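Local coordinates for protein cellulase (Soil metagenome, PDB 5I2U) that probably hydrolyses the beta-1,4-glucosidic bonds of cellulose, as a halotolerant glycoside hydrolase family 5 enzyme built on a TIM barrel, at residues Q40-T44 with Q45-E49; L61-H64 with N65-P68; K140-F143 with A144-E148; E265-K268 with T269-W273. All blocks are in the same frame, centred on the assembly; numbering follows the deposited sequence.

Interaction 1: residues Q40-T44 with Q45-E49; sequences QVIGT and QLSNE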
loop_
_atom_site.group_PDB
_atom_site.type_symbol
_atom_site.label_atom_id
_atom_site.label_comp_id
_atom_site.label_asym_id
_atom_site.label_seq_id
_atom_site.Cartn_x
_atom_site.Cartn_y
_atom_site.Cartn_z
ATOM N N GLN A 40 -6.441 13.417 5.786
ATOM C CA GLN A 40 -5.652 13.900 6.925
ATOM C C GLN A 40 -5.748 12.906 8.060
ATOM O O GLN A 40 -6.666 12.096 8.085
ATOM C CB GLN A 40 -6.120 15.295 7.381
ATOM C CG GLN A 40 -7.574 15.394 7.831
ATOM C CD GLN A 40 -8.023 16.834 8.115
ATOM O OE1 GLN A 40 -7.281 17.638 8.702
ATOM N NE2 GLN A 40 -9.264 17.150 7.747
ATOM N N VAL A 41 -4.771 12.926 8.956
ATOM C CA VAL A 41 -4.713 11.991 10.080
ATOM C C VAL A 41 -5.022 12.753 11.362
ATOM O O VAL A 41 -4.312 13.703 11.710
ATOM C CB VAL A 41 -3.327 11.328 10.187
ATOM C CG1 VAL A 41 -3.232 10.439 11.429
ATOM C CG2 VAL A 41 -3.030 10.515 8.936
ATOM N N ILE A 42 -6.090 12.347 12.048
ATOM C CA ILE A 42 -6.510 12.986 13.287
ATOM C C ILE A 42 -6.368 11.958 14.386
ATOM O O ILE A 42 -7.037 10.933 14.349
ATOM C CB ILE A 42 -7.964 13.478 13.224
ATOM C CG1 ILE A 42 -8.281 14.017 11.831
ATOM C CG2 ILE A 42 -8.189 14.532 14.309
ATOM C CD1 ILE A 42 -9.752 14.297 11.615
ATOM N N GLY A 43 -5.517 12.246 15.370
ATOM C CA GLY A 43 -5.077 11.245 16.332
ATOM C C GLY A 43 -4.498 10.094 15.526
ATOM O O GLY A 43 -3.486 10.260 14.831
ATOM N N THR A 44 -5.181 8.956 15.551
ATOM C CA THR A 44 -4.762 7.775 14.790
ATOM C C THR A 44 -5.571 7.556 13.506
ATOM O O THR A 44 -5.204 6.719 12.691
ATOM C CB THR A 44 -4.906 6.508 15.655
ATOM O OG1 THR A 44 -6.293 6.302 15.971
ATOM C CG2 THR A 44 -4.068 6.641 16.932
ATOM N N GLN A 45 -6.660 8.297 13.325
ATOM C CA GLN A 45 -7.667 7.937 12.350
ATOM C C GLN A 45 -7.457 8.675 11.041
ATOM O O GLN A 45 -7.499 9.906 10.997
ATOM C CB GLN A 45 -9.071 8.237 12.906
ATOM C CG GLN A 45 -10.231 7.842 11.999
ATOM C CD GLN A 45 -10.195 6.369 11.626
ATOM O OE1 GLN A 45 -10.044 5.505 12.502
ATOM N NE2 GLN A 45 -10.324 6.069 10.326
ATOM N N LEU A 46 -7.247 7.913 9.967
ATOM C CA LEU A 46 -7.231 8.469 8.610
ATOM C C LEU A 46 -8.600 9.060 8.354
ATOM O O LEU A 46 -9.599 8.397 8.597
ATOM C CB LEU A 46 -6.936 7.373 7.589
ATOM C CG LEU A 46 -6.948 7.793 6.117
ATOM C CD1 LEU A 46 -5.792 8.740 5.809
ATOM C CD2 LEU A 46 -6.890 6.565 5.232
ATOM N N SER A 47 -8.648 10.313 7.895
ATOM C CA SER A 47 -9.917 11.067 7.787
ATOM C C SER A 47 -9.987 11.884 6.493
ATOM O O SER A 47 -8.957 12.113 5.855
ATOM C CB SER A 47 -10.090 11.987 9.014
ATOM O OG SER A 47 -9.689 11.345 10.238
ATOM N N ASN A 48 -11.196 12.339 6.126
ATOM C CA ASN A 48 -11.405 13.215 4.946
ATOM C C ASN A 48 -11.255 14.707 5.257
ATOM O O ASN A 48 -10.984 15.076 6.422
ATOM C CB ASN A 48 -12.745 12.922 4.249
ATOM C CG ASN A 48 -13.990 13.260 5.091
ATOM O OD1 ASN A 48 -13.974 14.089 6.005
ATOM N ND2 ASN A 48 -15.097 12.625 4.739
ATOM N N GLU A 49 -11.403 15.550 4.229
ATOM C CA GLU A 49 -11.392 17.017 4.385
ATOM C C GLU A 49 -12.251 17.501 5.555
ATOM O O GLU A 49 -11.811 18.336 6.339
ATOM C CB GLU A 49 -11.853 17.724 3.094
ATOM C CG GLU A 49 -10.711 18.112 2.179
ATOM C CD GLU A 49 -11.154 18.676 0.830
ATOM O OE1 GLU A 49 -12.239 19.279 0.731
ATOM O OE2 GLU A 49 -10.380 18.529 -0.141
#
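Gln40 to Ile42 and Gln45 to Ser47 form an antiparallel beta hairpin, their strand axes 4.6 Å apart at closest, closed by a type II' turn from Ile42 to Gln45 in which Gly43 takes a positive phi. Gln40 with Ser47 and Ile42 with Gln45 are hydrogen-bonded pairs, each joined in both directions; Val41 with Leu46 is the non-hydrogen-bonded pair between them. Val41 and Leu46 face the barrel and touch Met218 of strand 217-224, while Gln40, Ile42, Gln45 and Ser47 share the other face. There Ile42 reaches across to Ser47, its CD1 only 3.5 Å from Ser47 CB, a tight approach. Ser47 OG donates to Gln45 O at 2.7 Å, coming from the face of the carbonyl opposite to Ile42 N, so that two donors grip one oxygen. Gln45 bends at chi2, and its NE2 binds Leu46 O at 3.0 Å on a lone pair, with a weak second bond to Lys278 O. Gln40 carries the ladder past its last bridge: CG stands between the backbone N and the carbonyl carbon (chi1 60°), the rest of the chain is extended, and NE2 meets Asn48 O at 3.0 Å in an almost straight bond (177°) lying in the amide plane. A leucine in place of Gln40 would leave Asn48 O without this donor and would probably weaken the link between the hairpin's start and the chain just after it. One face is thus apolar; on the other, Ile42 packs among amide and hydroxyl groups that bond to backbone carbonyls.

Interaction 2: residues L61-H64 with N65-P68; sequences LGWH and NLWP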
loop_
_atom_site.group_PDB
_atom_site.type_symbol
_atom_site.label_atom_id
_atom_site.label_comp_id
_atom_site.label_asym_id
_atom_site.label_seq_id
_atom_site.Cartn_x
_atom_site.Cartn_y
_atom_site.Cartn_z
ATOM N N LEU A 61 -0.811 -3.607 -7.152
ATOM C CA LEU A 61 -0.109 -4.252 -8.262
ATOM C C LEU A 61 1.138 -4.837 -7.635
ATOM O O LEU A 61 1.571 -4.387 -6.568
ATOM C CB LEU A 61 0.257 -3.256 -9.358
ATOM C CG LEU A 61 -0.905 -2.474 -9.985
ATOM C CD1 LEU A 61 -0.411 -1.455 -10.996
ATOM C CD2 LEU A 61 -1.907 -3.408 -10.650
ATOM N N GLY A 62 1.679 -5.885 -8.238
ATOM C CA GLY A 62 2.910 -6.475 -7.732
ATOM C C GLY A 62 4.115 -5.689 -8.236
ATOM O O GLY A 62 3.982 -4.777 -9.056
ATOM N N TRP A 63 5.290 -6.058 -7.741
ATOM C CA TRP A 63 6.571 -5.554 -8.240
ATOM C C TRP A 63 6.452 -5.200 -9.724
ATOM O O TRP A 63 6.196 -6.085 -10.534
ATOM C CB TRP A 63 7.666 -6.618 -8.116
ATOM C CG TRP A 63 7.938 -7.141 -6.768
ATOM C CD1 TRP A 63 7.207 -8.063 -6.081
ATOM C CD2 TRP A 63 9.063 -6.833 -5.944
ATOM N NE1 TRP A 63 7.777 -8.315 -4.859
ATOM C CE2 TRP A 63 8.923 -7.576 -4.753
ATOM C CE3 TRP A 63 10.159 -5.980 -6.082
ATOM C CZ2 TRP A 63 9.851 -7.512 -3.715
ATOM C CZ3 TRP A 63 11.072 -5.896 -5.038
ATOM C CH2 TRP A 63 10.911 -6.665 -3.867
ATOM N N HIS A 64 6.594 -3.925 -10.083
ATOM C CA HIS A 64 6.467 -3.518 -11.502
ATOM C C HIS A 64 7.464 -4.264 -12.400
ATOM O O HIS A 64 7.158 -4.576 -13.535
ATOM C CB HIS A 64 6.640 -1.989 -11.689
ATOM C CG HIS A 64 8.065 -1.566 -11.867
ATOM N ND1 HIS A 64 8.908 -1.349 -10.804
ATOM C CD2 HIS A 64 8.808 -1.364 -12.982
ATOM C CE1 HIS A 64 10.107 -1.024 -11.248
ATOM N NE2 HIS A 64 10.074 -1.028 -12.567
ATOM N N ASN A 65 8.658 -4.534 -11.876
ATOM C CA ASN A 65 9.696 -5.241 -12.635
ATOM C C ASN A 65 9.415 -6.746 -12.875
ATOM O O ASN A 65 10.113 -7.370 -13.691
ATOM C CB ASN A 65 11.110 -4.988 -12.072
ATOM C CG ASN A 65 11.214 -5.159 -10.557
ATOM O OD1 ASN A 65 10.301 -4.815 -9.822
ATOM N ND2 ASN A 65 12.370 -5.625 -10.089
ATOM N N LEU A 66 8.383 -7.293 -12.211
ATOM C CA LEU A 66 7.934 -8.663 -12.413
ATOM C C LEU A 66 6.649 -8.792 -13.213
ATOM O O LEU A 66 6.527 -9.687 -14.044
ATOM C CB LEU A 66 7.772 -9.361 -11.077
ATOM C CG LEU A 66 9.031 -9.456 -10.233
ATOM C CD1 LEU A 66 8.799 -10.389 -9.065
ATOM C CD2 LEU A 66 10.223 -9.929 -11.058
ATOM N N TRP A 67 5.684 -7.918 -12.955
ATOM C CA TRP A 67 4.389 -7.960 -13.634
ATOM C C TRP A 67 4.044 -6.588 -14.199
ATOM O O TRP A 67 2.995 -6.027 -13.868
ATOM C CB TRP A 67 3.314 -8.473 -12.673
ATOM C CG TRP A 67 3.719 -9.779 -12.092
ATOM C CD1 TRP A 67 3.754 -10.983 -12.733
ATOM C CD2 TRP A 67 4.229 -10.009 -10.785
ATOM N NE1 TRP A 67 4.212 -11.951 -11.895
ATOM C CE2 TRP A 67 4.502 -11.389 -10.684
ATOM C CE3 TRP A 67 4.446 -9.198 -9.681
ATOM C CZ2 TRP A 67 4.988 -11.975 -9.509
ATOM C CZ3 TRP A 67 4.921 -9.782 -8.506
ATOM C CH2 TRP A 67 5.205 -11.153 -8.441
ATOM N N PRO A 68 4.911 -6.068 -15.097
ATOM C CA PRO A 68 4.677 -4.756 -15.696
ATOM C C PRO A 68 3.450 -4.646 -16.595
ATOM O O PRO A 68 2.962 -3.535 -16.788
ATOM C CB PRO A 68 5.925 -4.530 -16.538
ATOM C CG PRO A 68 6.341 -5.910 -16.940
ATOM C CD PRO A 68 6.106 -6.712 -15.677
#
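Trp63 with Leu66 and Trp67 makes a tight local turn in the loop that leaves barrel strand 57-61, at the end of the barrel where TIM-barrel enzymes hold their active sites. Trp63 O is the hub: Trp67 N donates to it at 3.1 Å, nearly in line with the carbonyl bond, and Leu66 N at 3.0 Å from well above the carbonyl plane. The side chains follow the turn. Leu66 lies alongside Trp63, its CG 3.8 Å from Trp63 CB, while the edge of the Trp63 indole, at CD1, meets Trp67 CZ3 at 3.7 Å. Gly62 CA sits 3.7 Å from Trp67 CE3, which leaves no room for a side chain at that glycine. His64 turns away from this group. With CG between its backbone N and carbonyl carbon (chi1 87°), the imidazole folds back over Asn65, whose CB stands over the ring face, 4.2 Å from the His64 ring centroid, in a CH-pi contact. Asn65 ND2 is taken up by the carbonyls of Glu95 and Glu97. An alanine at His64 would remove that ring and the weak acceptor, ND1, for Gly93 N, and would probably open a gap against helix 104-120. Trp63 meets His130 edge-to-face and Trp284 with ring planes nearly perpendicular, and weakly binds a glycerol through NE1, consistent with an aromatic wall of the substrate cleft. Behind the turn, backbone bonds tie Leu61 and His64 to Arg89 and Ala91 of strand 87-93, while His64 packs on Ala107 and Cys110, and Pro68 on Phe106, of helix 104-120.

Interaction 3: residues K140-F143 with A144-E148; sequences KTFF and AGMAE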
loop_
_atom_site.group_PDB
_atom_site.type_symbol
_atom_site.label_atom_id
_atom_site.label_comp_id
_atom_site.label_asym_id
_atom_site.label_seq_id
_atom_site.Cartn_x
_atom_site.Cartn_y
_atom_site.Cartn_z
ATOM N N LYS A 140 14.971 10.019 -1.701
ATOM C CA LYS A 140 14.844 11.480 -1.688
ATOM C C LYS A 140 14.670 12.057 -3.077
ATOM O O LYS A 140 13.830 12.914 -3.285
ATOM C CB LYS A 140 16.053 12.137 -1.025
ATOM C CG LYS A 140 16.150 11.892 0.474
ATOM C CD LYS A 140 17.539 12.227 0.992
ATOM C CE LYS A 140 17.548 12.280 2.505
ATOM N NZ LYS A 140 18.867 12.669 3.079
ATOM N N THR A 141 15.462 11.589 -4.032
ATOM C CA THR A 141 15.375 12.124 -5.393
ATOM C C THR A 141 14.088 11.714 -6.070
ATOM O O THR A 141 13.494 12.509 -6.786
ATOM C CB THR A 141 16.526 11.616 -6.245
ATOM O OG1 THR A 141 17.720 11.611 -5.457
ATOM C CG2 THR A 141 16.735 12.424 -7.520
ATOM N N PHE A 142 13.683 10.458 -5.857
ATOM C CA PHE A 142 12.447 9.930 -6.421
ATOM C C PHE A 142 11.238 10.670 -5.845
ATOM O O PHE A 142 10.389 11.166 -6.586
ATOM C CB PHE A 142 12.309 8.420 -6.159
ATOM C CG PHE A 142 10.970 7.868 -6.556
ATOM C CD1 PHE A 142 10.590 7.840 -7.895
ATOM C CD2 PHE A 142 10.056 7.435 -5.592
ATOM C CE1 PHE A 142 9.351 7.364 -8.272
ATOM C CE2 PHE A 142 8.812 6.957 -5.972
ATOM C CZ PHE A 142 8.467 6.911 -7.317
ATOM N N PHE A 143 11.163 10.746 -4.523
ATOM C CA PHE A 143 9.982 11.348 -3.899
ATOM C C PHE A 143 9.890 12.862 -4.105
ATOM O O PHE A 143 8.782 13.389 -4.196
ATOM C CB PHE A 143 9.842 10.926 -2.426
ATOM C CG PHE A 143 9.244 9.552 -2.264
ATOM C CD1 PHE A 143 7.943 9.307 -2.676
ATOM C CD2 PHE A 143 9.976 8.494 -1.723
ATOM C CE1 PHE A 143 7.377 8.041 -2.554
ATOM C CE2 PHE A 143 9.418 7.231 -1.600
ATOM C CZ PHE A 143 8.116 7.009 -2.017
ATOM N N ALA A 144 11.036 13.546 -4.202
ATOM C CA ALA A 144 11.069 14.960 -4.596
ATOM C C ALA A 144 10.422 15.174 -5.964
ATOM O O ALA A 144 9.593 16.075 -6.131
ATOM C CB ALA A 144 12.502 15.495 -4.595
ATOM N N GLY A 145 10.761 14.311 -6.919
ATOM C CA GLY A 145 10.182 14.375 -8.255
ATOM C C GLY A 145 8.704 14.036 -8.259
ATOM O O GLY A 145 7.929 14.669 -8.957
ATOM N N MET A 146 8.318 13.018 -7.496
ATOM C CA MET A 146 6.907 12.647 -7.354
ATOM C C MET A 146 6.130 13.737 -6.620
ATOM O O MET A 146 5.012 14.066 -7.001
ATOM C CB MET A 146 6.755 11.305 -6.618
ATOM C CG MET A 146 7.190 10.069 -7.402
ATOM S SD MET A 146 6.237 9.686 -8.887
ATOM C CE MET A 146 7.338 10.334 -10.149
ATOM N N ALA A 147 6.720 14.287 -5.562
ATOM C CA ALA A 147 6.106 15.397 -4.824
ATOM C C ALA A 147 5.861 16.614 -5.705
ATOM O O ALA A 147 4.806 17.223 -5.608
ATOM C CB ALA A 147 6.955 15.789 -3.629
ATOM N N GLU A 148 6.831 16.944 -6.559
ATOM C CA GLU A 148 6.725 18.097 -7.476
ATOM C C GLU A 148 5.634 17.862 -8.504
ATOM O O GLU A 148 4.782 18.715 -8.705
ATOM C CB GLU A 148 8.079 18.420 -8.155
ATOM C CG GLU A 148 8.055 19.507 -9.295
ATOM C CD GLU A 148 7.492 20.881 -8.867
ATOM O OE1 GLU A 148 7.407 21.184 -7.649
ATOM O OE2 GLU A 148 7.135 21.686 -9.765
#
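Lys140 O accepts from Ala144 N, the first of the four i to i+4 backbone bonds that cross this contact within helix 136-150, the helix of the beta-alpha-beta crossover between barrel strands 124-130 and 156-159. Lys140 O also lies close to the methyl of Ala144, 3.2 Å from Ala144 CB, while the extended side chain leads away to a salt bridge with Glu178 of the adjoining helix 169-186. On the exposed side, Thr141 O accepts from Gly145 N at 3.3 Å, the longest of the four; the Thr141 hydroxyl bonds back to Glu137 O. Phe142 carries the main side-chain contact, a Met-aromatic contact between residues about one helical turn apart. Its CG stands anti to the backbone N (chi1 172°), which swings the ring along the helix beneath Met146. The Met146 chain, bent at chi2 and chi3, lays CG over the ring face toward the rim, 3.7 Å from the Phe142 ring centroid and 24° off the normal. The sulfur is set further out: Met146 SD is 4.6 Å from the same centroid and approaches obliquely. Both side chains fill the seam between helix and barrel, where each touches Ile111 of helix 104-120 and Ile127 of strand 124-130; Tyr100 meets the Phe142 ring edge-to-face. Phe143 points a different way, to Ile183 of helix 169-186, and CD2 of Phe142 stands over the centre of its ring. One short backbone bond closes the segment, Ala147 N to Phe143 O at 2.6 Å, with the methyl carbon Ala147 CB just 3.1 Å from that same oxygen.

Interaction 4: residues E265-K268 with T269-W273; sequences EEWK and TYVDW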
loop_
_atom_site.group_PDB
_atom_site.type_symbol
_atom_site.label_atom_id
_atom_site.label_comp_id
_atom_site.label_asym_id
_atom_site.label_seq_id
_atom_site.Cartn_x
_atom_site.Cartn_y
_atom_site.Cartn_z
ATOM N N GLU A 265 -10.446 -18.442 6.670
ATOM C CA GLU A 265 -11.002 -18.029 7.954
ATOM C C GLU A 265 -10.131 -16.954 8.600
ATOM O O GLU A 265 -10.647 -15.955 9.096
ATOM C CB GLU A 265 -11.227 -19.237 8.882
ATOM C CG GLU A 265 -12.267 -20.167 8.337
ATOM C CD GLU A 265 -13.070 -20.851 9.424
ATOM O OE1 GLU A 265 -12.485 -21.699 10.127
ATOM O OE2 GLU A 265 -14.276 -20.525 9.576
ATOM N N GLU A 266 -8.812 -17.142 8.541
ATOM C CA GLU A 266 -7.852 -16.175 9.081
ATOM C C GLU A 266 -7.960 -14.819 8.359
ATOM O O GLU A 266 -7.895 -13.769 9.001
ATOM C CB GLU A 266 -6.413 -16.708 8.999
ATOM C CG GLU A 266 -6.134 -17.951 9.848
ATOM C CD GLU A 266 -6.482 -19.274 9.157
ATOM O OE1 GLU A 266 -7.300 -19.291 8.208
ATOM O OE2 GLU A 266 -5.933 -20.311 9.567
ATOM N N TRP A 267 -8.116 -14.845 7.033
ATOM C CA TRP A 267 -8.397 -13.636 6.264
ATOM C C TRP A 267 -9.647 -12.913 6.767
ATOM O O TRP A 267 -9.610 -11.697 6.998
ATOM C CB TRP A 267 -8.544 -13.937 4.762
ATOM C CG TRP A 267 -8.946 -12.738 3.960
ATOM C CD1 TRP A 267 -10.158 -12.506 3.367
ATOM C CD2 TRP A 267 -8.149 -11.593 3.706
ATOM N NE1 TRP A 267 -10.156 -11.282 2.731
ATOM C CE2 TRP A 267 -8.930 -10.702 2.919
ATOM C CE3 TRP A 267 -6.840 -11.228 4.049
ATOM C CZ2 TRP A 267 -8.445 -9.469 2.477
ATOM C CZ3 TRP A 267 -6.348 -10.004 3.599
ATOM C CH2 TRP A 267 -7.157 -9.133 2.823
ATOM N N LYS A 268 -10.747 -13.642 6.939
ATOM C CA LYS A 268 -11.948 -13.033 7.508
ATOM C C LYS A 268 -11.715 -12.390 8.885
ATOM O O LYS A 268 -12.284 -11.335 9.167
ATOM C CB LYS A 268 -13.106 -14.019 7.599
ATOM C CG LYS A 268 -14.316 -13.432 8.320
ATOM C CD LYS A 268 -15.633 -14.035 7.883
ATOM C CE LYS A 268 -16.788 -13.397 8.645
ATOM N NZ LYS A 268 -17.981 -14.289 8.654
ATOM N N THR A 269 -10.932 -13.057 9.739
ATOM C CA THR A 269 -10.654 -12.571 11.099
ATOM C C THR A 269 -9.929 -11.226 11.027
ATOM O O THR A 269 -10.331 -10.255 11.671
ATOM C CB THR A 269 -9.806 -13.573 11.883
ATOM O OG1 THR A 269 -10.500 -14.819 11.984
ATOM C CG2 THR A 269 -9.488 -13.049 13.287
ATOM N N TYR A 270 -8.893 -11.172 10.197
ATOM C CA TYR A 270 -8.129 -9.937 9.974
ATOM C C TYR A 270 -8.971 -8.819 9.385
ATOM O O TYR A 270 -8.954 -7.700 9.895
ATOM C CB TYR A 270 -6.917 -10.202 9.069
ATOM C CG TYR A 270 -5.642 -10.578 9.792
ATOM C CD1 TYR A 270 -4.840 -9.594 10.375
ATOM C CD2 TYR A 270 -5.210 -11.900 9.862
ATOM C CE1 TYR A 270 -3.663 -9.927 11.022
ATOM C CE2 TYR A 270 -4.027 -12.236 10.501
ATOM C CZ TYR A 270 -3.262 -11.241 11.079
ATOM O OH TYR A 270 -2.094 -11.559 11.716
ATOM N N VAL A 271 -9.730 -9.110 8.336
ATOM C CA VAL A 271 -10.572 -8.076 7.727
ATOM C C VAL A 271 -11.614 -7.533 8.713
ATOM O O VAL A 271 -11.801 -6.317 8.808
ATOM C CB VAL A 271 -11.242 -8.543 6.422
ATOM C CG1 VAL A 271 -12.230 -7.496 5.902
ATOM C CG2 VAL A 271 -10.180 -8.797 5.363
ATOM N N ASP A 272 -12.264 -8.423 9.460
ATOM C CA ASP A 272 -13.249 -8.005 10.464
ATOM C C ASP A 272 -12.603 -7.149 11.557
ATOM O O ASP A 272 -13.182 -6.151 11.989
ATOM C CB ASP A 272 -13.973 -9.225 11.076
ATOM C CG ASP A 272 -15.058 -9.800 10.155
ATOM O OD1 ASP A 272 -15.395 -9.195 9.115
ATOM O OD2 ASP A 272 -15.595 -10.864 10.488
ATOM N N TRP A 273 -11.407 -7.548 11.985
ATOM C CA TRP A 273 -10.636 -6.791 12.962
ATOM C C TRP A 273 -10.286 -5.394 12.431
ATOM O O TRP A 273 -10.485 -4.403 13.123
ATOM C CB TRP A 273 -9.375 -7.575 13.372
ATOM C CG TRP A 273 -8.361 -6.758 14.079
ATOM C CD1 TRP A 273 -8.400 -6.346 15.375
ATOM C CD2 TRP A 273 -7.138 -6.251 13.528
ATOM N NE1 TRP A 273 -7.277 -5.610 15.670
ATOM C CE2 TRP A 273 -6.485 -5.536 14.553
ATOM C CE3 TRP A 273 -6.535 -6.324 12.263
ATOM C CZ2 TRP A 273 -5.255 -4.899 14.352
ATOM C CZ3 TRP A 273 -5.321 -5.698 12.061
ATOM C CH2 TRP A 273 -4.688 -4.992 13.101
#
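Thr269, in the middle of helix 264-276, binds Glu265 O twice: its backbone N donates at 3.0 Å and its OG1 at 3.1 Å, the hydroxyl arriving from above the carbonyl plane. Tyr270 N bonds to Glu266 O, and that oxygen also lies at the edge of the tyrosine ring, 3.4 Å from Tyr270 CD2. The rest of the ring belongs to the barrel side, where it stacks on Phe223, takes a cation-pi contact from Arg233 and bonds through OH to His228 O. Val271 makes the main side-chain contact. With CG1 anti to the backbone N (chi1 174°), CG2 is left to sit over the face of the Trp267 indole, 3.6 Å from the centroid of the six-membered ring; Trp314 meets that indole edge-to-face, and Ser321 binds its NE1. Asp272 leans across the extended Lys268 chain, with Asp272 OD2 3.4 Å from Lys268 CE but 4.6 Å from Lys268 NZ, too far for a salt bridge. Trp273 packs on helix 230-241, where its NE1 bonds to Asp237. The helix is therefore two-sided: aromatic rings and a methyl CH-pi contact on the protein side, and on the solvent side a hydroxyl bond and a charge pair that probably interacts weakly.

From the N terminus the four contacts follow in series, and none nests in or crosses another. Interaction 1 closes a hairpin placed before the first barrel strand, at the bottom of the barrel. Interaction 2 closes a turn in the loop after strand 57-61, on the opposite side of the chain's centre, about 30 Å away between centres. Interactions 3 and 4 close no loop: they are i to i+4 contacts inside outer helices of two beta-alpha-beta units, the third-to-fourth and the seventh-to-eighth strands, with centres 36 Å apart across the barrel. No two contacts touch, but helix 104-120 receives side chains from both interactions 2 and 3.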